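Local coordinates for multicopper oxidase (Arthrobacter sp. FB24, PDB 3GDC), which probably couples the oxidation of phenolic substrates to the reduction of dioxygen to water through its copper centres, as laccases do, at residues 127-132 with 231-236; 208-213 with 251-256. All blocks are in the same frame, centred on the assembly; numbering follows the deposited sequence.

Interaction 1: residues 127-132 with 231-236. With CU (copper (II) ion), chain E.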
loop_
_atom_site.group_PDB
_atom_site.type_symbol
_atom_site.label_atom_id
_atom_site.label_comp_id
_atom_site.label_asym_id
_atom_site.label_seq_id
_atom_site.Cartn_x
_atom_site.Cartn_y
_atom_site.Cartn_z
ATOM N N GLY A 127 14.394 -14.391 -6.755
ATOM C CA GLY A 127 13.594 -13.178 -6.708
ATOM C C GLY A 127 14.435 -11.930 -6.747
ATOM O O GLY A 127 15.638 -11.966 -7.012
ATOM N N THR A 128 13.771 -10.809 -6.504
ATOM C CA THR A 128 14.412 -9.503 -6.511
ATOM C C THR A 128 14.491 -9.048 -5.072
ATOM O O THR A 128 13.458 -8.882 -4.405
ATOM C CB THR A 128 13.588 -8.535 -7.376
ATOM O OG1 THR A 128 13.588 -9.015 -8.725
ATOM C CG2 THR A 128 14.129 -7.119 -7.320
ATOM N N HIS A 129 15.721 -8.878 -4.584
ATOM C CA HIS A 129 15.957 -8.579 -3.183
ATOM C C HIS A 129 16.842 -7.335 -3.052
ATOM O O HIS A 129 17.042 -6.594 -4.025
ATOM C CB HIS A 129 16.575 -9.798 -2.469
ATOM C CG HIS A 129 15.870 -11.091 -2.751
ATOM N ND1 HIS A 129 14.556 -11.320 -2.391
ATOM C CD2 HIS A 129 16.301 -12.233 -3.348
ATOM C CE1 HIS A 129 14.207 -12.540 -2.765
ATOM N NE2 HIS A 129 15.248 -13.114 -3.348
ATOM N N LEU A 130 17.352 -7.109 -1.848
ATOM C CA LEU A 130 18.138 -5.927 -1.534
ATOM C C LEU A 130 18.985 -6.205 -0.305
ATOM O O LEU A 130 18.815 -7.237 0.365
ATOM C CB LEU A 130 17.229 -4.700 -1.306
ATOM C CG LEU A 130 16.276 -4.667 -0.095
ATOM C CD1 LEU A 130 16.036 -3.196 0.369
ATOM C CD2 LEU A 130 14.965 -5.349 -0.364
ATOM N N TYR A 131 19.911 -5.297 -0.031
ATOM C CA TYR A 131 20.721 -5.340 1.175
ATOM C C TYR A 131 20.892 -3.905 1.667
ATOM O O TYR A 131 20.780 -2.939 0.880
ATOM C CB TYR A 131 22.082 -6.023 0.909
ATOM C CG TYR A 131 22.964 -5.294 -0.086
ATOM C CD1 TYR A 131 23.860 -4.305 0.342
ATOM C CD2 TYR A 131 22.882 -5.571 -1.453
ATOM C CE1 TYR A 131 24.672 -3.615 -0.572
ATOM C CE2 TYR A 131 23.681 -4.876 -2.388
ATOM C CZ TYR A 131 24.573 -3.906 -1.929
ATOM O OH TYR A 131 25.354 -3.216 -2.816
ATOM N N HIS A 132 21.120 -3.744 2.966
ATOM C CA HIS A 132 21.379 -2.422 3.531
ATOM C C HIS A 132 22.024 -2.535 4.893
ATOM O O HIS A 132 22.050 -3.617 5.487
ATOM C CB HIS A 132 20.085 -1.582 3.603
ATOM C CG HIS A 132 18.990 -2.210 4.408
ATOM N ND1 HIS A 132 18.955 -2.163 5.785
ATOM C CD2 HIS A 132 17.887 -2.895 4.025
ATOM C CE1 HIS A 132 17.882 -2.802 6.218
ATOM N NE2 HIS A 132 17.214 -3.251 5.168
ATOM N N TYR A 231 5.405 -8.376 -10.720
ATOM C CA TYR A 231 5.698 -9.576 -9.947
ATOM C C TYR A 231 6.297 -9.167 -8.614
ATOM O O TYR A 231 7.494 -8.885 -8.556
ATOM C CB TYR A 231 6.719 -10.462 -10.673
ATOM C CG TYR A 231 6.347 -10.899 -12.062
ATOM C CD1 TYR A 231 5.956 -12.213 -12.306
ATOM C CD2 TYR A 231 6.430 -10.022 -13.140
ATOM C CE1 TYR A 231 5.628 -12.627 -13.576
ATOM C CE2 TYR A 231 6.105 -10.432 -14.435
ATOM C CZ TYR A 231 5.705 -11.732 -14.637
ATOM O OH TYR A 231 5.388 -12.160 -15.896
ATOM N N PRO A 232 5.471 -9.104 -7.551
ATOM C CA PRO A 232 5.922 -8.648 -6.234
ATOM C C PRO A 232 7.077 -9.507 -5.732
ATOM O O PRO A 232 6.973 -10.733 -5.742
ATOM C CB PRO A 232 4.695 -8.841 -5.331
ATOM C CG PRO A 232 3.551 -9.052 -6.226
ATOM C CD PRO A 232 4.032 -9.429 -7.583
ATOM N N THR A 233 8.165 -8.853 -5.324
ATOM C CA THR A 233 9.398 -9.498 -4.845
ATOM C C THR A 233 10.086 -10.390 -5.905
ATOM O O THR A 233 11.122 -11.004 -5.618
ATOM C CB THR A 233 9.164 -10.275 -3.501
ATOM O OG1 THR A 233 8.196 -9.571 -2.700
ATOM C CG2 THR A 233 10.479 -10.400 -2.696
ATOM N N GLY A 234 9.507 -10.472 -7.107
ATOM C CA GLY A 234 10.014 -11.332 -8.175
ATOM C C GLY A 234 10.086 -12.827 -7.851
ATOM O O GLY A 234 10.773 -13.586 -8.543
ATOM N N THR A 235 9.349 -13.249 -6.827
ATOM C CA THR A 235 9.433 -14.611 -6.301
ATOM C C THR A 235 8.499 -15.614 -6.991
ATOM O O THR A 235 8.602 -16.827 -6.764
ATOM C CB THR A 235 9.134 -14.639 -4.793
ATOM O OG1 THR A 235 7.896 -13.956 -4.544
ATOM C CG2 THR A 235 10.257 -13.994 -4.005
ATOM N N MET A 236 7.580 -15.115 -7.815
ATOM C CA MET A 236 6.659 -15.990 -8.534
ATOM C C MET A 236 6.798 -15.798 -10.028
ATOM O O MET A 236 7.185 -14.721 -10.493
ATOM C CB MET A 236 5.210 -15.758 -8.099
ATOM C CG MET A 236 4.929 -16.169 -6.672
ATOM S SD MET A 236 3.178 -16.098 -6.262
ATOM C CE MET A 236 3.273 -16.289 -4.493
HETATM CU CU CU E . 15.361 -4.181 5.008
#

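Interaction 2: residues 208-213 with 251-256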
loop_
_atom_site.group_PDB
_atom_site.type_symbol
_atom_site.label_atom_id
_atom_site.label_comp_id
_atom_site.label_asym_id
_atom_site.label_seq_id
_atom_site.Cartn_x
_atom_site.Cartn_y
_atom_site.Cartn_z
ATOM N N HIS A 208 13.834 -4.390 -12.424
ATOM C CA HIS A 208 13.829 -4.718 -11.006
ATOM C C HIS A 208 13.700 -3.416 -10.221
ATOM O O HIS A 208 14.653 -2.649 -10.139
ATOM C CB HIS A 208 15.121 -5.444 -10.635
ATOM C CG HIS A 208 15.303 -6.710 -11.400
ATOM N ND1 HIS A 208 14.779 -7.914 -10.983
ATOM C CD2 HIS A 208 15.892 -6.945 -12.596
ATOM C CE1 HIS A 208 15.064 -8.844 -11.877
ATOM N NE2 HIS A 208 15.728 -8.281 -12.870
ATOM N N LEU A 209 12.529 -3.194 -9.631
ATOM C CA LEU A 209 12.243 -1.924 -8.939
ATOM C C LEU A 209 12.264 -2.120 -7.444
ATOM O O LEU A 209 11.502 -2.934 -6.923
ATOM C CB LEU A 209 10.860 -1.399 -9.351
ATOM C CG LEU A 209 10.438 -0.082 -8.691
ATOM C CD1 LEU A 209 11.229 1.057 -9.291
ATOM C CD2 LEU A 209 8.942 0.118 -8.912
ATOM N N ILE A 210 13.118 -1.361 -6.762
ATOM C CA ILE A 210 13.345 -1.532 -5.333
ATOM C C ILE A 210 13.151 -0.219 -4.611
ATOM O O ILE A 210 13.754 0.785 -4.986
ATOM C CB ILE A 210 14.787 -2.016 -5.061
ATOM C CG1 ILE A 210 15.035 -3.329 -5.793
ATOM C CG2 ILE A 210 15.051 -2.138 -3.561
ATOM C CD1 ILE A 210 16.490 -3.589 -6.103
ATOM N N ASN A 211 12.352 -0.246 -3.545
ATOM C CA ASN A 211 12.144 0.950 -2.752
ATOM C C ASN A 211 12.975 0.953 -1.474
ATOM O O ASN A 211 12.755 0.108 -0.595
ATOM C CB ASN A 211 10.662 1.137 -2.400
ATOM C CG ASN A 211 10.415 2.467 -1.714
ATOM O OD1 ASN A 211 11.081 3.459 -2.041
ATOM N ND2 ASN A 211 9.488 2.499 -0.754
ATOM N N VAL A 212 13.903 1.912 -1.360
ATOM C CA VAL A 212 14.642 2.108 -0.101
ATOM C C VAL A 212 14.311 3.434 0.607
ATOM O O VAL A 212 14.942 3.793 1.593
ATOM C CB VAL A 212 16.162 1.969 -0.278
ATOM C CG1 VAL A 212 16.506 0.627 -0.886
ATOM C CG2 VAL A 212 16.713 3.114 -1.146
ATOM N N LEU A 213 13.316 4.154 0.093
ATOM C CA LEU A 213 12.998 5.473 0.617
ATOM C C LEU A 213 12.754 5.472 2.130
ATOM O O LEU A 213 11.903 4.750 2.639
ATOM C CB LEU A 213 11.796 6.067 -0.133
ATOM C CG LEU A 213 11.277 7.422 0.341
ATOM C CD1 LEU A 213 12.342 8.503 0.154
ATOM C CD2 LEU A 213 10.027 7.733 -0.474
ATOM N N GLY A 251 11.476 -1.469 1.688
ATOM C CA GLY A 251 11.736 -2.905 1.809
ATOM C C GLY A 251 10.986 -3.716 0.769
ATOM O O GLY A 251 11.379 -4.846 0.490
ATOM N N GLN A 252 9.915 -3.157 0.192
ATOM C CA GLN A 252 9.217 -3.833 -0.904
ATOM C C GLN A 252 9.910 -3.576 -2.236
ATOM O O GLN A 252 10.577 -2.562 -2.422
ATOM C CB GLN A 252 7.721 -3.467 -0.990
ATOM C CG GLN A 252 6.870 -4.014 0.169
ATOM C CD GLN A 252 5.377 -3.746 0.012
ATOM O OE1 GLN A 252 4.548 -4.650 0.174
ATOM N NE2 GLN A 252 5.027 -2.518 -0.307
ATOM N N ARG A 253 9.739 -4.516 -3.148
ATOM C CA ARG A 253 10.432 -4.508 -4.430
ATOM C C ARG A 253 9.754 -5.531 -5.318
ATOM O O ARG A 253 8.962 -6.345 -4.836
ATOM C CB ARG A 253 11.943 -4.774 -4.273
ATOM C CG ARG A 253 12.340 -6.204 -3.877
ATOM C CD ARG A 253 12.125 -6.450 -2.395
ATOM N NE ARG A 253 12.635 -7.761 -1.977
ATOM C CZ ARG A 253 12.507 -8.266 -0.754
ATOM N NH1 ARG A 253 11.897 -7.579 0.210
ATOM N NH2 ARG A 253 13.001 -9.473 -0.488
ATOM N N GLY A 254 10.025 -5.474 -6.614
ATOM C CA GLY A 254 9.388 -6.398 -7.547
ATOM C C GLY A 254 9.920 -6.254 -8.950
ATOM O O GLY A 254 10.807 -5.434 -9.208
ATOM N N ILE A 255 9.379 -7.056 -9.856
ATOM C CA ILE A 255 9.754 -6.989 -11.254
ATOM C C ILE A 255 8.598 -6.422 -12.063
ATOM O O ILE A 255 7.449 -6.833 -11.869
ATOM C CB ILE A 255 10.141 -8.379 -11.812
ATOM C CG1 ILE A 255 11.325 -8.938 -11.015
ATOM C CG2 ILE A 255 10.452 -8.283 -13.304
ATOM C CD1 ILE A 255 11.700 -10.390 -11.364
ATOM N N LEU A 256 8.912 -5.474 -12.947
ATOM C CA LEU A 256 7.950 -4.995 -13.936
ATOM C C LEU A 256 8.380 -5.497 -15.304
ATOM O O LEU A 256 9.568 -5.447 -15.639
ATOM C CB LEU A 256 7.864 -3.465 -13.990
ATOM C CG LEU A 256 8.237 -2.459 -12.899
ATOM C CD1 LEU A 256 7.384 -1.210 -13.058
ATOM C CD2 LEU A 256 8.180 -2.967 -11.467
#

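Interaction 1: residues 127-132 with 231-236
The junction between the two cupredoxin-like halves of the chain is bridged here by two overlapping beta turns, whose Thr233 and Gly234 dock on Gly127 and Thr128 at the start of strand 127-132. The turns, type II from Tyr231 to Gly234 and type I' from Pro232 to Thr235, reverse the chain at the end of strand 228-232, and Gly234 N closes the first on Tyr231 O at 2.9 Å. The tie between the segments is Thr128 N to Thr233 O, 2.8 Å long and nearly straight at 169°, with the donor standing 42° above the carbonyl plane. Beside it, Gly127 CA sends a CA-H...O contact to Gly234 O at 3.4 Å. The backbone angles by themselves call for glycine at Gly127 and favour it at Gly234; the closeness adds to this, since a CB on Gly127 would run into Thr233 O and Thr235 CG2, and one on Gly234 would strike Thr128 OG1.

With CG2 roughly anti to its backbone N (OG1 at chi1 -35°), Thr233 lays this methyl 3.8 Å from Thr128 O and 4.2 Å from ND1 of His129, whose side chain it crosses at about a right angle. The ring of His129 has its own neighbour on one face, Gly127 C, offset toward the rim. Its nitrogens are fixed from outside the contact, NE2 by Pro125 O and ND1 by Arg253 NH2, while Thr233 OG1 bonds to Thr243 OG1 of the second subunit. At the other end of strand 127-132, also at the subunit interface, His132 shares a copper ion with His93 and with His271 of the second subunit, as at the intersubunit trinuclear sites of two-domain laccases. The bond from His132 NE2 to this copper measures 2.1 Å.

Interaction 2: residues 208-213 with 251-256
His208 lies alongside Ile255, pointing the same way, with His208 ND1 3.6 Å from Ile255 CG1 and His208 CE1 3.7 Å from Ile255 CD1. The two form a non-hydrogen-bonded pair of antiparallel strands 205-211 and 253-258, inner neighbours in a six-stranded sheet of the cupredoxin-like fold. An alanine in place of His208 would probably leave Glu164 OE2 and Thr128 OG1 without the ring nitrogens that bond to them, and open a gap beside Ile255. Next along, Leu209 and Gly254 pair through both backbone bonds, Leu209 N to Gly254 O at 2.9 Å and Gly254 N to Leu209 O at 3.0 Å. On the sheet face opposite His208, Leu209 CB meets Leu256 CD2 at 3.8 Å. Ile210 shares the His208 face with Arg253, its CG1 3.7 Å from Arg253 CB. Beyond that CB the Arg253 side chain leads away from strand 205-211; its NH1 bonds to Gly251 O at 2.8 Å and forms a salt bridge with Asp244 of the second subunit. Where strand 205-211 ends, an Asx turn takes over: Asn211 OD1 accepts from Leu213 N at 3.2 Å, the donor standing 64° above the amide plane.

Overall arrangement
Interactions 1 and 2 have centres 7 Å apart, and their segments alternate along the chain: 127-132, 208-213, 231-236, 251-256. Strand 253-258 lies between 205-211 and 228-232 in one six-stranded sheet, so interaction 2 is internal to that sheet, whereas interaction 1 joins the turn that follows strand 228-232 to strand 127-132 of the nine-stranded sheet. The two contacts touch directly: Thr233 N lies 2.7 Å from Arg253 O, a probable hydrogen bond, and Leu130 CD2 packs 3.7 Å from Arg253 CD. Both contacts also touch the second subunit. The region thus links the two halves of the chain and the subunit interface close to bound copper.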